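Local atomic coordinates of acetone carboxylase alpha subunit (Xanthobacter autotrophicus Py2, PDB entry 5M45), a protein that forms the alpha subunit of a multisubunit carboxylase and belongs to the hydantoinase B/oxoprolinase family. Residues Gly557-Lys568 with Glu610-Tyr621. Numbering follows the deposited sequence.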
loop_
_atom_site.group_PDB
_atom_site.type_symbol
_atom_site.label_atom_id
_atom_site.label_comp_id
_atom_site.label_asym_id
_atom_site.label_seq_id
_atom_site.Cartn_x
_atom_site.Cartn_y
_atom_site.Cartn_z
ATOM N N GLY A 557 -14.856 25.131 15.334
ATOM C CA GLY A 557 -13.616 25.411 14.596
ATOM C C GLY A 557 -13.798 26.332 13.410
ATOM O O GLY A 557 -14.919 26.513 12.908
ATOM N N TYR A 558 -12.686 26.920 12.969
ATOM C CA TYR A 558 -12.612 27.696 11.750
ATOM C C TYR A 558 -11.179 27.665 11.191
ATOM O O TYR A 558 -10.250 27.234 11.862
ATOM C CB TYR A 558 -13.110 29.140 11.959
ATOM C CG TYR A 558 -12.168 30.024 12.787
ATOM C CD1 TYR A 558 -12.204 30.018 14.173
ATOM C CD2 TYR A 558 -11.229 30.850 12.169
ATOM C CE1 TYR A 558 -11.338 30.816 14.929
ATOM C CE2 TYR A 558 -10.345 31.655 12.926
ATOM C CZ TYR A 558 -10.397 31.636 14.297
ATOM O OH TYR A 558 -9.513 32.428 15.050
ATOM N N ARG A 559 -11.060 28.101 9.939
ATOM C CA ARG A 559 -9.816 28.168 9.170
ATOM C C ARG A 559 -9.361 29.613 8.969
ATOM O O ARG A 559 -10.189 30.479 8.638
ATOM C CB ARG A 559 -10.069 27.543 7.761
ATOM C CG ARG A 559 -9.000 27.788 6.734
ATOM C CD ARG A 559 -9.152 26.964 5.454
ATOM N NE ARG A 559 -10.322 27.292 4.614
ATOM C CZ ARG A 559 -10.417 26.971 3.313
ATOM N NH1 ARG A 559 -9.413 26.374 2.660
ATOM N NH2 ARG A 559 -11.514 27.260 2.641
ATOM N N PHE A 560 -8.068 29.861 9.164
ATOM C CA PHE A 560 -7.358 31.041 8.645
ATOM C C PHE A 560 -6.058 30.638 7.962
ATOM O O PHE A 560 -5.199 30.022 8.586
ATOM C CB PHE A 560 -7.002 32.069 9.745
ATOM C CG PHE A 560 -6.226 33.262 9.228
ATOM C CD1 PHE A 560 -6.886 34.376 8.736
ATOM C CD2 PHE A 560 -4.813 33.281 9.260
ATOM C CE1 PHE A 560 -6.160 35.479 8.236
ATOM C CE2 PHE A 560 -4.096 34.378 8.792
ATOM C CZ PHE A 560 -4.775 35.472 8.267
ATOM N N ALA A 561 -5.930 31.020 6.689
ATOM C CA ALA A 561 -4.708 30.892 5.913
ATOM C C ALA A 561 -4.548 32.078 4.987
ATOM O O ALA A 561 -5.552 32.671 4.550
ATOM C CB ALA A 561 -4.723 29.606 5.099
ATOM N N ALA A 562 -3.300 32.429 4.669
ATOM C CA ALA A 562 -3.010 33.570 3.779
ATOM C C ALA A 562 -1.878 33.262 2.783
ATOM O O ALA A 562 -0.815 32.834 3.172
ATOM C CB ALA A 562 -2.693 34.828 4.605
ATOM N N HIS A 563 -2.156 33.482 1.495
ATOM C CA HIS A 563 -1.205 33.284 0.387
ATOM C C HIS A 563 -0.801 34.619 -0.235
ATOM O O HIS A 563 -1.525 35.605 -0.105
ATOM C CB HIS A 563 -1.811 32.394 -0.697
ATOM C CG HIS A 563 -2.198 31.032 -0.212
ATOM N ND1 HIS A 563 -1.268 30.104 0.192
ATOM C CD2 HIS A 563 -3.408 30.437 -0.064
ATOM C CE1 HIS A 563 -1.877 29.000 0.583
ATOM N NE2 HIS A 563 -3.179 29.159 0.405
ATOM N N LYS A 564 0.348 34.645 -0.912
ATOM C CA LYS A 564 0.877 35.847 -1.569
ATOM C C LYS A 564 0.824 37.063 -0.652
ATOM O O LYS A 564 0.311 38.121 -1.021
ATOM C CB LYS A 564 0.088 36.136 -2.839
ATOM C CG LYS A 564 0.055 34.999 -3.838
ATOM C CD LYS A 564 -1.179 35.161 -4.736
ATOM C CE LYS A 564 -0.975 34.622 -6.153
ATOM N NZ LYS A 564 -0.107 33.404 -6.249
ATOM N N THR A 565 1.358 36.868 0.551
ATOM C CA THR A 565 1.243 37.840 1.648
ATOM C C THR A 565 2.048 39.124 1.457
ATOM O O THR A 565 1.726 40.147 2.087
ATOM C CB THR A 565 1.724 37.209 2.978
ATOM O OG1 THR A 565 3.096 36.831 2.854
ATOM C CG2 THR A 565 0.869 35.987 3.341
ATOM N N ASN A 566 3.109 39.050 0.644
ATOM C CA ASN A 566 4.108 40.126 0.506
ATOM C C ASN A 566 4.902 40.366 1.811
ATOM O O ASN A 566 5.489 41.440 1.995
ATOM C CB ASN A 566 3.445 41.418 -0.000
ATOM C CG ASN A 566 4.447 42.410 -0.609
ATOM O OD1 ASN A 566 5.409 42.034 -1.269
ATOM N ND2 ASN A 566 4.208 43.702 -0.363
ATOM N N LEU A 567 4.956 39.376 2.705
ATOM C CA LEU A 567 5.607 39.587 4.012
ATOM C C LEU A 567 7.114 39.845 3.917
ATOM O O LEU A 567 7.647 40.522 4.765
ATOM C CB LEU A 567 5.304 38.458 5.011
ATOM C CG LEU A 567 3.987 38.664 5.790
ATOM C CD1 LEU A 567 3.543 37.350 6.456
ATOM C CD2 LEU A 567 4.136 39.796 6.826
ATOM N N LYS A 568 7.801 39.308 2.903
ATOM C CA LYS A 568 9.244 39.605 2.763
ATOM C C LYS A 568 9.492 41.140 2.727
ATOM O O LYS A 568 10.327 41.657 3.450
ATOM C CB LYS A 568 9.841 38.935 1.536
ATOM C CG LYS A 568 11.336 39.115 1.457
ATOM C CD LYS A 568 11.962 38.396 0.276
ATOM C CE LYS A 568 13.381 38.895 0.142
ATOM N NZ LYS A 568 14.342 37.790 -0.082
ATOM N N GLU A 610 -3.244 21.865 -0.308
ATOM C CA GLU A 610 -3.201 23.070 -1.152
ATOM C C GLU A 610 -1.763 23.622 -1.149
ATOM O O GLU A 610 -1.069 23.538 -0.133
ATOM C CB GLU A 610 -4.250 24.062 -0.577
ATOM C CG GLU A 610 -4.142 25.533 -0.883
ATOM C CD GLU A 610 -5.323 26.315 -0.303
ATOM O OE1 GLU A 610 -5.144 27.151 0.642
ATOM O OE2 GLU A 610 -6.477 26.058 -0.758
ATOM N N MET A 611 -1.320 24.161 -2.289
ATOM C CA MET A 611 0.042 24.731 -2.425
ATOM C C MET A 611 0.248 25.912 -1.445
ATOM O O MET A 611 -0.611 26.801 -1.352
ATOM C CB MET A 611 0.314 25.174 -3.865
ATOM C CG MET A 611 0.382 24.014 -4.861
ATOM S SD MET A 611 0.500 24.516 -6.564
ATOM C CE MET A 611 -1.197 24.893 -6.897
ATOM N N PHE A 612 1.346 25.883 -0.702
ATOM C CA PHE A 612 1.818 27.014 0.103
ATOM C C PHE A 612 3.292 27.308 -0.281
ATOM O O PHE A 612 4.078 26.383 -0.643
ATOM C CB PHE A 612 1.782 26.726 1.630
ATOM C CG PHE A 612 0.424 26.841 2.296
ATOM C CD1 PHE A 612 -0.599 25.920 2.015
ATOM C CD2 PHE A 612 0.201 27.777 3.299
ATOM C CE1 PHE A 612 -1.823 26.002 2.646
ATOM C CE2 PHE A 612 -1.045 27.867 3.938
ATOM C CZ PHE A 612 -2.059 26.986 3.609
ATOM N N SER A 613 3.691 28.568 -0.138
ATOM C CA SER A 613 5.081 29.001 -0.344
ATOM C C SER A 613 5.617 29.736 0.867
ATOM O O SER A 613 4.850 30.235 1.687
ATOM C CB SER A 613 5.189 29.989 -1.493
ATOM O OG SER A 613 4.555 29.474 -2.638
ATOM N N ASP A 614 6.949 29.899 0.899
ATOM C CA ASP A 614 7.597 30.701 1.931
ATOM C C ASP A 614 6.923 32.079 2.045
ATOM O O ASP A 614 6.567 32.702 1.026
ATOM C CB ASP A 614 9.097 30.878 1.679
ATOM C CG ASP A 614 9.952 29.693 2.150
ATOM O OD1 ASP A 614 9.415 28.579 2.427
ATOM O OD2 ASP A 614 11.222 29.878 2.202
ATOM N N TYR A 615 6.738 32.501 3.305
ATOM C CA TYR A 615 6.074 33.739 3.745
ATOM C C TYR A 615 4.517 33.675 3.802
ATOM O O TYR A 615 3.887 34.626 4.257
ATOM C CB TYR A 615 6.573 34.995 2.983
ATOM C CG TYR A 615 8.052 35.280 3.170
ATOM C CD1 TYR A 615 8.506 36.003 4.249
ATOM C CD2 TYR A 615 8.993 34.898 2.200
ATOM C CE1 TYR A 615 9.841 36.330 4.406
ATOM C CE2 TYR A 615 10.349 35.201 2.325
ATOM C CZ TYR A 615 10.766 35.924 3.444
ATOM O OH TYR A 615 12.088 36.260 3.637
ATOM N N ASP A 616 3.920 32.565 3.386
ATOM C CA ASP A 616 2.485 32.295 3.610
ATOM C C ASP A 616 2.210 31.972 5.095
ATOM O O ASP A 616 3.136 31.562 5.846
ATOM C CB ASP A 616 1.969 31.151 2.714
ATOM C CG ASP A 616 1.888 31.509 1.223
ATOM O OD1 ASP A 616 2.136 32.669 0.813
ATOM O OD2 ASP A 616 1.538 30.582 0.426
ATOM N N LEU A 617 0.945 32.171 5.513
ATOM C CA LEU A 617 0.532 32.001 6.915
ATOM C C LEU A 617 -0.510 30.912 7.087
ATOM O O LEU A 617 -1.352 30.721 6.220
ATOM C CB LEU A 617 -0.043 33.304 7.462
ATOM C CG LEU A 617 0.879 34.522 7.551
ATOM C CD1 LEU A 617 0.088 35.728 8.043
ATOM C CD2 LEU A 617 2.091 34.272 8.436
ATOM N N TYR A 618 -0.444 30.229 8.226
ATOM C CA TYR A 618 -1.389 29.157 8.622
ATOM C C TYR A 618 -1.661 29.309 10.124
ATOM O O TYR A 618 -0.703 29.369 10.918
ATOM C CB TYR A 618 -0.736 27.787 8.312
ATOM C CG TYR A 618 -1.543 26.507 8.588
ATOM C CD1 TYR A 618 -1.862 26.093 9.895
ATOM C CD2 TYR A 618 -1.928 25.655 7.528
ATOM C CE1 TYR A 618 -2.568 24.925 10.139
ATOM C CE2 TYR A 618 -2.639 24.486 7.771
ATOM C CZ TYR A 618 -2.948 24.115 9.080
ATOM O OH TYR A 618 -3.640 22.931 9.349
ATOM N N LEU A 619 -2.955 29.387 10.508
ATOM C CA LEU A 619 -3.356 29.427 11.944
ATOM C C LEU A 619 -3.687 28.026 12.459
ATOM O O LEU A 619 -4.615 27.412 11.959
ATOM C CB LEU A 619 -4.556 30.368 12.162
ATOM C CG LEU A 619 -5.086 30.477 13.600
ATOM C CD1 LEU A 619 -4.068 31.169 14.481
ATOM C CD2 LEU A 619 -6.419 31.230 13.673
ATOM N N ASN A 620 -2.941 27.535 13.444
ATOM C CA ASN A 620 -3.257 26.292 14.173
ATOM C C ASN A 620 -4.059 26.591 15.446
ATOM O O ASN A 620 -3.547 27.225 16.381
ATOM C CB ASN A 620 -1.965 25.523 14.549
ATOM C CG ASN A 620 -2.189 24.017 14.675
ATOM O OD1 ASN A 620 -3.053 23.468 14.028
ATOM N ND2 ASN A 620 -1.398 23.351 15.521
ATOM N N TYR A 621 -5.317 26.160 15.485
ATOM C CA TYR A 621 -6.261 26.482 16.586
ATOM C C TYR A 621 -6.655 25.178 17.295
ATOM O O TYR A 621 -7.286 24.285 16.687
ATOM C CB TYR A 621 -7.484 27.263 15.992
ATOM C CG TYR A 621 -8.813 27.289 16.779
ATOM C CD1 TYR A 621 -8.877 27.149 18.176
ATOM C CD2 TYR A 621 -10.021 27.512 16.097
ATOM C CE1 TYR A 621 -10.106 27.167 18.861
ATOM C CE2 TYR A 621 -11.255 27.550 16.784
ATOM C CZ TYR A 621 -11.284 27.355 18.153
ATOM O OH TYR A 621 -12.502 27.361 18.800
HETATM O O HOH W 1 -7.522 28.460 11.526
HETATM O O HOH W 2 -6.377 26.293 3.084
HETATM O O HOH W 3 1.586 31.892 -2.220
#
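His563 is gripped through both ring nitrogens by carboxylates of 610-621. ND1 donates to Asp616 OD2 at 2.9 Å and NE2 to Glu610 OE1 at 2.8 Å, each bond nearly straight and each acceptor lying close to the imidazole plane. The carboxylates are turned steeply to the ring, by 75° for Asp616 and 67° for Glu610, and both oxygens are met from above their own planes. With CG anti to the carbonyl carbon (chi1 -60°), the imidazole also directs CE1 over the centre of the Phe612 ring, 3.3 Å above its plane, an edge-to-face pair that together with the two bonds fixes the ring's rotation. Two carboxylates would be expected to favour a protonated imidazole. Ser613 N reaches Asp616 OD2 from the face opposite His563, tying the carboxylate to its own type II turn, Ser613 to Asp616; a salt bridge to Lys600 engages the other oxygen of Glu610.

Strands 559-563 and 617-621 are antiparallel neighbours in a five-stranded sheet, whereas 610-612 edges a separate four-stranded sheet; the histidine thus links the two. Ala562 and Leu617 form a hydrogen-bonded pair with reciprocal N-to-O bonds, and Leu619 N adds a bond to Phe560 O. Farther along, water 1 joins Tyr558 O and Phe560 N to Leu619 O.

On the Leu617 face, Phe560 CB meets Leu619 CB at 3.8 Å. The Tyr558 and Tyr621 rings meet obliquely, while Tyr558 OH is hydrogen-bonded to Asp582. Beyond the strand, Thr565 OG1 donates to Tyr615 O (2.7 Å) from above the carbonyl plane and accepts from Leu567 N, an ST turn leading into helix 567-573. Lys568 lays CB over one face of the Tyr615 ring, 3.8 Å from its centroid, as a CH-pi contact.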